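Local coordinates for flavin-nucleotide-binding protein (Azotobacter vinelandii, PDB 6RK0) that binds FAD and heme b as a flavocytochrome and probably acts as a low-potential terminal oxidase associated with the iron-only nitrogenase, at residues A[25-29]-A[171-175]; A[95-101]-A[190-196]; A[116-122]-A[162-168]; A[129-133]-A[156-161]. All coordinates share one frame. Numbering follows the deposited sequence.

Contact 1 (A[25-29]-A[171-175]); sequences HWLAR and CKVRT. With FAD (flavin-adenine dinucleotide), chain G.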
# COMPACT_ATOMS: atom_id res chain seq x y z
N HIS A 25 0.66 -2.43 -21.45
CA HIS A 25 0.46 -1.01 -21.76
C HIS A 25 -0.99 -0.67 -22.07
O HIS A 25 -1.38 0.50 -21.94
CB HIS A 25 1.38 -0.56 -22.88
CG HIS A 25 1.15 -1.30 -24.15
ND1 HIS A 25 1.87 -2.41 -24.53
CD2 HIS A 25 0.20 -1.14 -25.10
CE1 HIS A 25 1.42 -2.86 -25.69
NE2 HIS A 25 0.40 -2.10 -26.06
N TRP A 26 -1.79 -1.66 -22.47
CA TRP A 26 -3.21 -1.42 -22.70
C TRP A 26 -3.95 -1.02 -21.43
O TRP A 26 -5.07 -0.50 -21.54
CB TRP A 26 -3.86 -2.64 -23.35
CG TRP A 26 -3.51 -3.93 -22.64
CD1 TRP A 26 -4.23 -4.53 -21.66
CD2 TRP A 26 -2.37 -4.78 -22.88
NE1 TRP A 26 -3.60 -5.69 -21.24
CE2 TRP A 26 -2.46 -5.87 -21.99
CE3 TRP A 26 -1.29 -4.72 -23.76
CZ2 TRP A 26 -1.50 -6.90 -21.94
CZ3 TRP A 26 -0.33 -5.73 -23.70
CH2 TRP A 26 -0.45 -6.81 -22.82
N LEU A 27 -3.37 -1.24 -20.25
CA LEU A 27 -3.98 -0.82 -18.99
C LEU A 27 -3.59 0.60 -18.58
O LEU A 27 -4.08 1.10 -17.57
CB LEU A 27 -3.61 -1.78 -17.87
CG LEU A 27 -4.07 -3.21 -18.12
CD1 LEU A 27 -3.63 -4.05 -16.88
CD2 LEU A 27 -5.53 -3.35 -18.41
N ALA A 28 -2.68 1.23 -19.31
CA ALA A 28 -2.16 2.53 -18.92
C ALA A 28 -3.20 3.62 -19.12
O ALA A 28 -3.99 3.61 -20.09
CB ALA A 28 -0.95 2.90 -19.76
N ARG A 29 -3.19 4.60 -18.23
CA ARG A 29 -3.96 5.84 -18.38
C ARG A 29 -3.07 6.98 -17.95
O ARG A 29 -2.42 6.90 -16.91
CB ARG A 29 -5.23 5.82 -17.50
CG ARG A 29 -6.18 4.71 -17.81
CD ARG A 29 -6.96 4.99 -19.06
NE ARG A 29 -7.79 6.21 -18.97
CZ ARG A 29 -9.12 6.24 -19.09
NH1 ARG A 29 -9.82 5.14 -19.29
NH2 ARG A 29 -9.73 7.41 -19.00
N CYS A 171 -0.71 6.04 -14.73
CA CYS A 171 -1.65 5.16 -14.05
C CYS A 171 -1.75 3.83 -14.77
O CYS A 171 -1.57 3.75 -16.00
CB CYS A 171 -3.06 5.72 -13.98
SG CYS A 171 -3.19 7.43 -13.48
N LYS A 172 -2.10 2.78 -14.02
CA LYS A 172 -2.58 1.54 -14.59
C LYS A 172 -3.85 1.18 -13.85
O LYS A 172 -3.94 1.34 -12.63
CB LYS A 172 -1.56 0.37 -14.50
CG LYS A 172 -0.35 0.55 -15.40
CD LYS A 172 0.71 -0.50 -15.20
CE LYS A 172 0.38 -1.92 -15.71
NZ LYS A 172 1.51 -2.86 -15.41
N VAL A 173 -4.85 0.69 -14.60
CA VAL A 173 -6.14 0.30 -14.05
C VAL A 173 -6.56 -1.00 -14.69
O VAL A 173 -6.52 -1.11 -15.92
CB VAL A 173 -7.21 1.38 -14.31
CG1 VAL A 173 -8.58 0.91 -13.83
CG2 VAL A 173 -6.82 2.70 -13.65
N ARG A 174 -7.00 -1.95 -13.87
CA ARG A 174 -7.66 -3.15 -14.37
C ARG A 174 -9.00 -3.29 -13.69
O ARG A 174 -9.08 -3.16 -12.46
CB ARG A 174 -6.84 -4.43 -14.15
CG ARG A 174 -7.38 -5.60 -14.98
CD ARG A 174 -6.95 -6.95 -14.41
NE ARG A 174 -7.23 -8.05 -15.33
CZ ARG A 174 -8.42 -8.61 -15.53
NH1 ARG A 174 -9.48 -8.29 -14.79
NH2 ARG A 174 -8.53 -9.55 -16.48
N THR A 175 -10.02 -3.59 -14.48
CA THR A 175 -11.36 -3.90 -14.02
C THR A 175 -11.87 -5.15 -14.74
O THR A 175 -11.32 -5.54 -15.77
CB THR A 175 -12.36 -2.75 -14.28
OG1 THR A 175 -12.46 -2.51 -15.69
CG2 THR A 175 -11.94 -1.44 -13.60
PA FAD G . 7.32 -0.93 -16.87
O1A FAD G . 6.20 -0.93 -17.84
O2A FAD G . 8.67 -1.34 -17.35
O5B FAD G . 7.41 0.49 -16.15
C5B FAD G . 7.58 1.67 -16.96
C4B FAD G . 6.79 2.80 -16.34
O4B FAD G . 5.40 2.44 -16.28
C3B FAD G . 7.14 3.14 -14.90
O3B FAD G . 8.32 3.90 -14.79
C2B FAD G . 5.86 3.84 -14.43
O2B FAD G . 5.91 5.19 -14.83
C1B FAD G . 4.78 3.07 -15.18
N9A FAD G . 4.15 2.03 -14.36
C8A FAD G . 4.56 0.74 -14.18
N7A FAD G . 3.82 0.08 -13.32
C5A FAD G . 2.88 1.00 -12.90
C6A FAD G . 1.80 0.92 -11.99
N6A FAD G . 1.50 -0.18 -11.27
N1A FAD G . 1.06 2.03 -11.79
C2A FAD G . 1.37 3.14 -12.47
N3A FAD G . 2.35 3.34 -13.35
C4A FAD G . 3.07 2.21 -13.54
N1 FAD G . 3.00 -6.96 -11.12
C2 FAD G . 3.60 -8.19 -11.10
O2 FAD G . 4.48 -8.49 -11.91
N3 FAD G . 3.24 -9.11 -10.14
C4 FAD G . 2.31 -8.92 -9.17
O4 FAD G . 2.09 -9.76 -8.30
C4X FAD G . 1.65 -7.63 -9.24
N5 FAD G . 0.69 -7.36 -8.34
C5X FAD G . 0.12 -6.08 -8.36
C6 FAD G . -0.84 -5.75 -7.38
C7 FAD G . -1.41 -4.48 -7.34
C7M FAD G . -2.46 -4.15 -6.30
C8 FAD G . -1.01 -3.52 -8.29
C8M FAD G . -1.53 -2.12 -8.24
C9 FAD G . -0.09 -3.86 -9.28
C9A FAD G . 0.50 -5.12 -9.31
N10 FAD G . 1.43 -5.49 -10.30
C10 FAD G . 2.08 -6.71 -10.23
C1' FAD G . 1.86 -4.56 -11.36
C2' FAD G . 3.15 -3.85 -11.00
O2' FAD G . 2.87 -2.76 -10.14
C3' FAD G . 3.84 -3.33 -12.26
O3' FAD G . 2.96 -2.48 -12.97
C4' FAD G . 4.31 -4.45 -13.18
O4' FAD G . 5.06 -5.41 -12.44
C5' FAD G . 5.20 -3.91 -14.28
O5' FAD G . 6.29 -3.17 -13.70
P FAD G . 7.55 -2.75 -14.55
O1P FAD G . 8.17 -3.93 -15.24
O2P FAD G . 8.43 -1.90 -13.64
O3P FAD G . 6.85 -1.79 -15.62

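Contact 2 (A[95-101]-A[190-196]); sequences LDGLVIA and WAGVIPI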
# COMPACT_ATOMS: atom_id res chain seq x y z
N LEU A 95 -6.16 -2.06 -4.23
CA LEU A 95 -6.47 -3.43 -4.62
C LEU A 95 -7.99 -3.59 -4.65
O LEU A 95 -8.66 -3.38 -3.63
CB LEU A 95 -5.82 -4.39 -3.63
CG LEU A 95 -6.17 -5.86 -3.80
CD1 LEU A 95 -5.80 -6.39 -5.21
CD2 LEU A 95 -5.48 -6.67 -2.71
N ASP A 96 -8.54 -3.97 -5.81
CA ASP A 96 -9.98 -4.00 -6.03
C ASP A 96 -10.56 -5.40 -6.22
O ASP A 96 -11.78 -5.55 -6.20
CB ASP A 96 -10.37 -3.13 -7.23
CG ASP A 96 -9.98 -1.66 -7.05
OD1 ASP A 96 -10.08 -1.16 -5.89
OD2 ASP A 96 -9.61 -0.99 -8.05
N GLY A 97 -9.74 -6.44 -6.42
CA GLY A 97 -10.28 -7.78 -6.53
C GLY A 97 -9.20 -8.76 -6.89
O GLY A 97 -8.16 -8.39 -7.43
N LEU A 98 -9.46 -10.04 -6.59
CA LEU A 98 -8.62 -11.16 -7.03
C LEU A 98 -9.28 -11.77 -8.27
O LEU A 98 -10.47 -12.10 -8.25
CB LEU A 98 -8.50 -12.20 -5.93
CG LEU A 98 -7.60 -13.38 -6.28
CD1 LEU A 98 -6.16 -12.97 -6.51
CD2 LEU A 98 -7.68 -14.46 -5.21
N VAL A 99 -8.50 -11.88 -9.36
CA VAL A 99 -8.99 -12.36 -10.65
C VAL A 99 -8.55 -13.82 -10.81
O VAL A 99 -7.34 -14.12 -10.88
CB VAL A 99 -8.49 -11.47 -11.79
CG1 VAL A 99 -8.96 -12.02 -13.14
CG2 VAL A 99 -8.96 -10.02 -11.63
N ILE A 100 -9.53 -14.72 -10.80
CA ILE A 100 -9.35 -16.16 -10.85
C ILE A 100 -9.59 -16.61 -12.29
O ILE A 100 -10.70 -16.52 -12.81
CB ILE A 100 -10.34 -16.85 -9.91
CG1 ILE A 100 -10.10 -16.40 -8.46
CG2 ILE A 100 -10.25 -18.36 -10.02
CD1 ILE A 100 -11.19 -16.72 -7.49
N ALA A 101 -8.53 -17.07 -12.95
CA ALA A 101 -8.57 -17.49 -14.34
C ALA A 101 -8.53 -19.01 -14.43
O ALA A 101 -8.32 -19.72 -13.45
CB ALA A 101 -7.41 -16.88 -15.09
N TRP A 190 -13.61 -23.10 -12.84
CA TRP A 190 -14.42 -21.93 -12.53
C TRP A 190 -13.55 -20.69 -12.52
O TRP A 190 -12.55 -20.64 -11.79
CB TRP A 190 -15.04 -22.15 -11.15
CG TRP A 190 -16.05 -21.09 -10.75
CD1 TRP A 190 -17.39 -21.16 -10.91
CD2 TRP A 190 -15.78 -19.79 -10.18
NE1 TRP A 190 -17.98 -20.00 -10.44
CE2 TRP A 190 -17.02 -19.15 -9.98
CE3 TRP A 190 -14.61 -19.13 -9.78
CZ2 TRP A 190 -17.12 -17.88 -9.39
CZ3 TRP A 190 -14.72 -17.86 -9.21
CH2 TRP A 190 -15.96 -17.25 -9.05
N ALA A 191 -13.95 -19.67 -13.26
CA ALA A 191 -13.24 -18.41 -13.30
C ALA A 191 -14.16 -17.32 -12.78
O ALA A 191 -15.40 -17.44 -12.80
CB ALA A 191 -12.80 -18.11 -14.73
N GLY A 192 -13.56 -16.22 -12.33
CA GLY A 192 -14.38 -15.13 -11.81
C GLY A 192 -13.51 -14.17 -11.02
O GLY A 192 -12.29 -14.15 -11.17
N VAL A 193 -14.17 -13.34 -10.22
CA VAL A 193 -13.49 -12.28 -9.48
C VAL A 193 -13.99 -12.31 -8.04
O VAL A 193 -15.20 -12.41 -7.80
CB VAL A 193 -13.75 -10.89 -10.11
CG1 VAL A 193 -13.15 -9.76 -9.25
CG2 VAL A 193 -13.21 -10.86 -11.51
N ILE A 194 -13.07 -12.17 -7.10
CA ILE A 194 -13.42 -11.93 -5.70
C ILE A 194 -13.22 -10.44 -5.45
O ILE A 194 -12.06 -9.99 -5.37
CB ILE A 194 -12.60 -12.76 -4.71
CG1 ILE A 194 -12.65 -14.24 -4.99
CG2 ILE A 194 -13.08 -12.40 -3.30
CD1 ILE A 194 -11.73 -15.06 -4.11
N PRO A 195 -14.28 -9.64 -5.34
CA PRO A 195 -14.09 -8.21 -5.10
C PRO A 195 -13.50 -7.96 -3.73
O PRO A 195 -13.80 -8.66 -2.76
CB PRO A 195 -15.49 -7.62 -5.20
CG PRO A 195 -16.33 -8.68 -5.91
CD PRO A 195 -15.70 -9.99 -5.48
N ILE A 196 -12.67 -6.90 -3.66
CA ILE A 196 -11.98 -6.47 -2.43
C ILE A 196 -12.20 -4.97 -2.32
O ILE A 196 -12.07 -4.26 -3.33
CB ILE A 196 -10.47 -6.77 -2.53
CG1 ILE A 196 -10.21 -8.28 -2.63
CG2 ILE A 196 -9.68 -6.10 -1.38
CD1 ILE A 196 -8.80 -8.65 -3.08
O HOH W 1 -11.92 -1.63 -4.01
O HOH W 2 -10.28 -21.60 -12.98

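Contact 3 (A[116-122]-A[162-168]); sequences LLGRAEL and ASLSIAE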
# COMPACT_ATOMS: atom_id res chain seq x y z
N LEU A 116 3.59 9.02 -9.27
CA LEU A 116 3.97 10.42 -9.47
C LEU A 116 5.46 10.54 -9.30
O LEU A 116 6.02 10.09 -8.29
CB LEU A 116 3.31 11.33 -8.43
CG LEU A 116 1.82 11.26 -8.28
CD1 LEU A 116 1.34 12.25 -7.25
CD2 LEU A 116 1.08 11.45 -9.61
N LEU A 117 6.13 11.13 -10.29
CA LEU A 117 7.58 11.25 -10.27
C LEU A 117 8.00 12.71 -10.21
O LEU A 117 7.32 13.59 -10.77
CB LEU A 117 8.20 10.65 -11.53
CG LEU A 117 7.93 9.17 -11.76
CD1 LEU A 117 8.79 8.65 -12.84
CD2 LEU A 117 7.97 8.29 -10.48
N GLY A 118 9.14 12.95 -9.60
CA GLY A 118 9.78 14.25 -9.74
C GLY A 118 10.36 14.76 -8.45
O GLY A 118 10.63 14.03 -7.50
N ARG A 119 10.59 16.07 -8.43
CA ARG A 119 11.28 16.72 -7.33
C ARG A 119 10.24 17.35 -6.42
O ARG A 119 9.56 18.32 -6.81
CB ARG A 119 12.26 17.76 -7.86
CG ARG A 119 13.19 18.34 -6.82
CD ARG A 119 14.15 17.34 -6.23
NE ARG A 119 14.95 16.65 -7.23
CZ ARG A 119 16.23 16.90 -7.48
NH1 ARG A 119 16.88 17.86 -6.81
NH2 ARG A 119 16.86 16.16 -8.40
N ALA A 120 10.11 16.82 -5.21
CA ALA A 120 9.23 17.38 -4.22
C ALA A 120 9.85 18.64 -3.63
O ALA A 120 11.05 18.89 -3.74
CB ALA A 120 8.96 16.34 -3.14
N GLU A 121 9.00 19.43 -2.98
CA GLU A 121 9.37 20.71 -2.40
C GLU A 121 8.85 20.81 -0.98
O GLU A 121 7.71 20.41 -0.72
CB GLU A 121 8.71 21.87 -3.21
CG GLU A 121 9.05 21.82 -4.71
CD GLU A 121 8.27 22.82 -5.56
OE1 GLU A 121 7.61 23.75 -5.02
OE2 GLU A 121 8.32 22.66 -6.81
N LEU A 122 9.65 21.35 -0.08
CA LEU A 122 9.19 21.57 1.29
C LEU A 122 8.51 22.93 1.41
O LEU A 122 8.91 23.90 0.77
CB LEU A 122 10.33 21.60 2.29
CG LEU A 122 11.07 20.30 2.47
CD1 LEU A 122 12.16 20.50 3.51
CD2 LEU A 122 10.16 19.10 2.80
N ALA A 162 5.62 18.46 2.68
CA ALA A 162 6.20 18.39 1.35
C ALA A 162 5.10 18.31 0.32
O ALA A 162 3.98 17.87 0.62
CB ALA A 162 7.08 17.13 1.23
N SER A 163 5.41 18.71 -0.91
CA SER A 163 4.47 18.53 -2.00
C SER A 163 5.17 18.14 -3.29
O SER A 163 6.37 18.40 -3.48
CB SER A 163 3.62 19.77 -2.24
OG SER A 163 4.32 20.79 -2.89
N LEU A 164 4.39 17.54 -4.18
CA LEU A 164 4.88 17.05 -5.45
C LEU A 164 3.81 17.30 -6.49
O LEU A 164 2.63 17.02 -6.27
CB LEU A 164 5.16 15.55 -5.34
CG LEU A 164 5.68 14.83 -6.57
CD1 LEU A 164 7.08 15.33 -6.97
CD2 LEU A 164 5.72 13.30 -6.30
N SER A 165 4.21 17.82 -7.65
CA SER A 165 3.30 17.97 -8.77
C SER A 165 2.72 16.62 -9.17
O SER A 165 3.39 15.59 -9.16
CB SER A 165 4.09 18.53 -9.94
OG SER A 165 3.32 18.55 -11.12
N ILE A 166 1.46 16.65 -9.62
CA ILE A 166 0.83 15.47 -10.18
C ILE A 166 1.08 15.33 -11.67
O ILE A 166 0.56 14.39 -12.29
CB ILE A 166 -0.67 15.37 -9.85
CG1 ILE A 166 -1.49 16.41 -10.64
CG2 ILE A 166 -0.91 15.48 -8.37
CD1 ILE A 166 -2.99 16.30 -10.42
N ALA A 167 1.83 16.25 -12.29
CA ALA A 167 1.90 16.28 -13.75
C ALA A 167 2.64 15.08 -14.34
O ALA A 167 2.25 14.58 -15.40
CB ALA A 167 2.57 17.56 -14.19
N GLU A 168 3.73 14.64 -13.71
CA GLU A 168 4.54 13.56 -14.29
C GLU A 168 4.04 12.25 -13.70
O GLU A 168 4.63 11.69 -12.78
CB GLU A 168 6.03 13.79 -14.06
CG GLU A 168 6.85 12.89 -14.97
CD GLU A 168 8.34 12.94 -14.77
OE1 GLU A 168 8.84 13.67 -13.89
OE2 GLU A 168 9.03 12.19 -15.49
O HOH W 3 5.15 15.21 -11.20
O HOH W 4 7.00 18.96 -7.68
O HOH W 5 5.52 22.20 -1.11

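Contact 4 (A[129-133]-A[156-161]); sequences KAEKL and IEATAV. With HEM (protoporphyrin IX containing Fe), chain C.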
# COMPACT_ATOMS: atom_id res chain seq x y z
N LYS A 129 2.10 26.47 5.64
CA LYS A 129 2.10 25.10 6.15
C LYS A 129 0.86 24.86 7.01
O LYS A 129 0.18 23.84 6.87
CB LYS A 129 3.38 24.91 6.94
CG LYS A 129 3.61 23.52 7.41
CD LYS A 129 4.70 23.49 8.54
CE LYS A 129 6.10 23.88 8.12
NZ LYS A 129 6.94 23.85 9.38
N ALA A 130 0.53 25.81 7.89
CA ALA A 130 -0.64 25.64 8.76
C ALA A 130 -1.93 25.59 7.94
O ALA A 130 -2.85 24.81 8.25
CB ALA A 130 -0.70 26.76 9.80
N GLU A 131 -2.00 26.40 6.89
CA GLU A 131 -3.16 26.34 6.02
C GLU A 131 -3.30 24.98 5.35
O GLU A 131 -4.40 24.43 5.28
CB GLU A 131 -3.02 27.47 5.00
CG GLU A 131 -4.24 27.63 4.14
CD GLU A 131 -4.36 28.97 3.43
OE1 GLU A 131 -3.41 29.76 3.39
OE2 GLU A 131 -5.45 29.26 2.87
N LYS A 132 -2.19 24.41 4.87
CA LYS A 132 -2.23 23.11 4.21
C LYS A 132 -2.62 22.00 5.19
O LYS A 132 -3.38 21.09 4.84
CB LYS A 132 -0.88 22.80 3.56
CG LYS A 132 -0.31 23.77 2.55
CD LYS A 132 -1.17 23.90 1.33
CE LYS A 132 -0.59 24.81 0.29
NZ LYS A 132 -1.66 25.11 -0.68
N LEU A 133 -2.10 22.06 6.43
CA LEU A 133 -2.46 21.04 7.43
C LEU A 133 -3.94 21.09 7.77
O LEU A 133 -4.56 20.03 7.98
CB LEU A 133 -1.59 21.22 8.67
CG LEU A 133 -0.12 20.84 8.45
CD1 LEU A 133 0.75 21.40 9.56
CD2 LEU A 133 0.05 19.29 8.35
N ILE A 156 2.97 23.46 14.84
CA ILE A 156 3.18 23.77 13.43
C ILE A 156 4.66 23.72 13.10
O ILE A 156 5.10 23.14 12.09
CB ILE A 156 2.57 25.15 13.08
CG1 ILE A 156 1.04 25.19 13.28
CG2 ILE A 156 3.02 25.59 11.67
CD1 ILE A 156 0.26 24.23 12.43
N GLU A 157 5.48 24.36 13.95
CA GLU A 157 6.90 24.47 13.62
C GLU A 157 7.63 23.13 13.68
O GLU A 157 8.67 22.96 13.01
CB GLU A 157 7.56 25.52 14.48
CG GLU A 157 6.87 26.86 14.19
CD GLU A 157 7.65 28.11 14.45
OE1 GLU A 157 7.35 28.83 15.42
OE2 GLU A 157 8.49 28.45 13.60
N ALA A 158 7.10 22.16 14.42
CA ALA A 158 7.69 20.84 14.52
C ALA A 158 7.34 19.96 13.32
O ALA A 158 7.81 18.81 13.26
CB ALA A 158 7.19 20.18 15.80
N THR A 159 6.50 20.43 12.41
CA THR A 159 5.96 19.63 11.32
C THR A 159 6.58 20.05 10.00
O THR A 159 6.76 21.23 9.75
CB THR A 159 4.44 19.81 11.26
OG1 THR A 159 3.87 19.58 12.56
CG2 THR A 159 3.76 18.85 10.29
N ALA A 160 6.92 19.08 9.17
CA ALA A 160 7.27 19.33 7.78
C ALA A 160 6.06 19.01 6.90
O ALA A 160 5.30 18.07 7.20
CB ALA A 160 8.42 18.42 7.34
N VAL A 161 5.90 19.79 5.83
CA VAL A 161 4.97 19.47 4.77
C VAL A 161 5.72 19.54 3.45
O VAL A 161 6.39 20.53 3.16
CB VAL A 161 3.74 20.40 4.76
CG1 VAL A 161 2.86 20.09 3.56
CG2 VAL A 161 2.97 20.28 6.06
CHA HEM C . 3.65 12.07 12.42
CHB HEM C . -0.76 10.81 11.04
CHC HEM C . -2.12 15.43 11.31
CHD HEM C . 2.20 16.63 12.98
C1A HEM C . 2.56 11.35 12.04
C2A HEM C . 2.57 9.90 11.86
C3A HEM C . 1.34 9.53 11.46
C4A HEM C . 0.57 10.76 11.40
CMA HEM C . 0.79 8.16 11.16
CAA HEM C . 3.77 8.97 12.12
CBA HEM C . 3.97 8.63 13.62
CGA HEM C . 4.81 7.39 13.70
O1A HEM C . 4.29 6.25 14.00
O2A HEM C . 6.05 7.49 13.41
C1B HEM C . -1.53 11.94 11.01
C2B HEM C . -2.91 12.00 10.56
C3B HEM C . -3.27 13.28 10.64
C4B HEM C . -2.14 14.05 11.13
CMB HEM C . -3.68 10.77 10.11
CAB HEM C . -4.58 13.96 10.32
CBB HEM C . -5.73 13.35 10.10
C1C HEM C . -1.07 16.16 11.78
C2C HEM C . -1.09 17.57 12.01
C3C HEM C . 0.09 17.91 12.52
C4C HEM C . 0.88 16.71 12.59
CMC HEM C . -2.27 18.46 11.65
CAC HEM C . 0.58 19.26 12.97
CBC HEM C . -0.27 20.13 13.57
C1D HEM C . 3.00 15.50 12.93
C2D HEM C . 4.38 15.46 13.29
C3D HEM C . 4.79 14.20 13.13
C4D HEM C . 3.65 13.43 12.67
CMD HEM C . 5.22 16.64 13.76
CAD HEM C . 6.16 13.61 13.45
CBD HEM C . 6.18 13.04 14.89
CGD HEM C . 7.59 12.65 15.30
O1D HEM C . 8.03 11.54 14.98
O2D HEM C . 8.28 13.48 15.93
NA HEM C . 1.32 11.86 11.76
NB HEM C . -1.08 13.19 11.36
NC HEM C . 0.14 15.65 12.15
ND HEM C . 2.56 14.26 12.56
FE HEM C . 0.75 13.77 11.93
O HOH W 6 9.35 24.56 10.89
O HOH W 7 0.18 13.37 13.93

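Contact 1 (A[25-29]-A[171-175])
Two residues of a short antiparallel edge strand, A28 and R29, pair with strand 169-174 in the split beta-barrel of the pyridoxamine 5'-phosphate oxidase family. L27, at the end of a 3-10 turn, buries the most surface: its carbonyl accepts a hydrogen bond from V173 N (L27 O to V173 N, 3.1 Å), while its branched apolar side chain, with CD1 4.2 Å from R174 CB, covers the strand's flank. R29 and C171 form a hydrogen-bonded pair, R29 N to C171 O and C171 N to R29 O both being 2.9 Å. The aliphatic start of R29 lies against C171 (CB to CB 4.1 Å), and its guanidinium turns away to a salt bridge with D31; a long, charged residue suits this exposed edge. C171 is small and apolar enough to be buried under helix 32-40. On the other face, beside A28, the long, flexible K172 reaches both cofactors: NZ hydrogen-bonds a heme propionate and also donates to FAD O3', 2.9 Å from K172 NZ.

Contact 2 (A[95-101]-A[190-196])
A classic beta bulge marks strand 88-100 here: D96 and G97 both face N110 on the neighbouring strand 108-118. Toward strand 192-196, regular antiparallel pairing runs from G97 with P195 to I100 with G192, through L98 N to I194 O (2.9 Å), I194 N to L98 O (2.8 Å) and I100 N to G192 O (2.8 Å). At D96 there remains I196 N to D96 O (3.0 Å), and a water joins D96 OD1 and I196 O, 2.7 Å from each; D96 also forms a salt bridge with R112. Glycine suits position 97, where a CB would sit tightly against V193 CG1 and I194 O. At G192 a CB would jam against the preceding carbonyl oxygen and clash with the W190 ring, whose edge meets I100 (CZ3 to CD1 4.1 Å). L98, I100 and I194 share one face, I100 CD1 lying 3.8 Å from I194 CD1, and I196 CD1 reaches L95 CD2 (3.9 Å); these branched side chains suit a buried apolar layer, from which L98 touches a heme. This end of strand 88-100 lies between strands 108-118 and 192-200, and beyond the latter the antiparallel sheet continues into a strand of the second subunit.

Contact 3 (A[116-122]-A[162-168])
Strands 116-118 and 162-165 cross at 101°, their axes 7.1 Å apart at closest approach, and the backbones of the two segments meet at two separate places. At one, strand 121-122 pairs with the start of 162-165: E121 and S163 form an antiparallel hydrogen-bonded pair (E121 N to S163 O and S163 N to E121 O, both 2.9 Å), followed by the non-hydrogen-bonded pair L122 with A162. At the other, L117 is met by E168, beyond that strand, and L117 N donates to E168 O (3.0 Å). Between them one water bridges R119 O (2.8 Å) and S165 N (3.0 Å), and another links L117 O, S165 O and E168 N, serving polar groups that the diverging backbones cannot pair directly. An ST turn, A167 N to S165 OG at 3.0 Å, bends the chain toward E168.

L164 fills the gap, its CD1 3.6 Å from G118 C and its CD2 3.8 Å from L116 CB; a long branched leucine suits a hole lined by backbone and apolar groups. G118 adopts backbone angles at which a CB would jam against the preceding carbonyl oxygen. Small A162 fits beneath L122 (CB to CD2 4.0 Å). E168 carries its carboxylate out to S16 and to a salt bridge with R18, an FAD-binding residue.

The chemistry thus divides into a leucine-filled interior and a hydrated backbone seam, with E168's acidic end coupling this junction to the FAD-binding amino-terminal segment.

Contact 4 (A[129-133]-A[156-161])
K129 lays its aliphatic stem over V161, with K129 CG 3.6 Å from V161 CG2, and then uses its amine to bind backbone carbonyls of 156-161. NZ donates to T159 O at 2.7 Å and more weakly to I156 O at 3.4 Å, while a water, weakly bound to NZ, passes a bond on to E157 O. A lysine suits this place because its stem can be buried while its charge reaches carbonyls at the join of helix 153-157 and strand 159-165, as well as a salt bridge with E126. One and four residues on, A130 and L133 continue the apolar face of the helix: A130 CB lies 3.8 Å from I156 CD1, alanine letting the isoleucine come close, and L133 CD2 lies 3.8 Å from V161 CG2. T159 borders the heme, its OG1 3.3 Å from HEM CAC and hydrogen-bonded to E155 O. The iron binds a water at 2.1 Å and, as its axial protein ligand, H72, against which L133 and T159 both pack. The 129-133 part of helix 126-140 crosses strand 159-161 at 80°, the local axes 9.3 Å apart, packing side-on against the sheet whose adjoining strand, 68-74, carries the heme ligand.

All four contacts reach one curled antiparallel sheet, but only contact 1 is partly exposed; contacts 2, 3 and 4 are buried. Contacts 1 and 2 are held largely by strand pairing, contact 3 mixes pairing, waters and leucine packing, and contact 4 packs a helix on a strand through side chains. Contacts 3 and 4 share strand 159-165 and touch where L122 CD2 lies 4.0 Å from V161 O. Contact 1 meets contact 2 through R174 NH1, 3.6 Å from V99 CG2. Each heme sits between contact 4 of one subunit, with A158, T159 and L133 packed on H72, and K172, a charged hydrogen-bond donor from contact 1 of the other. Contact 2 extends the sheet into the second subunit.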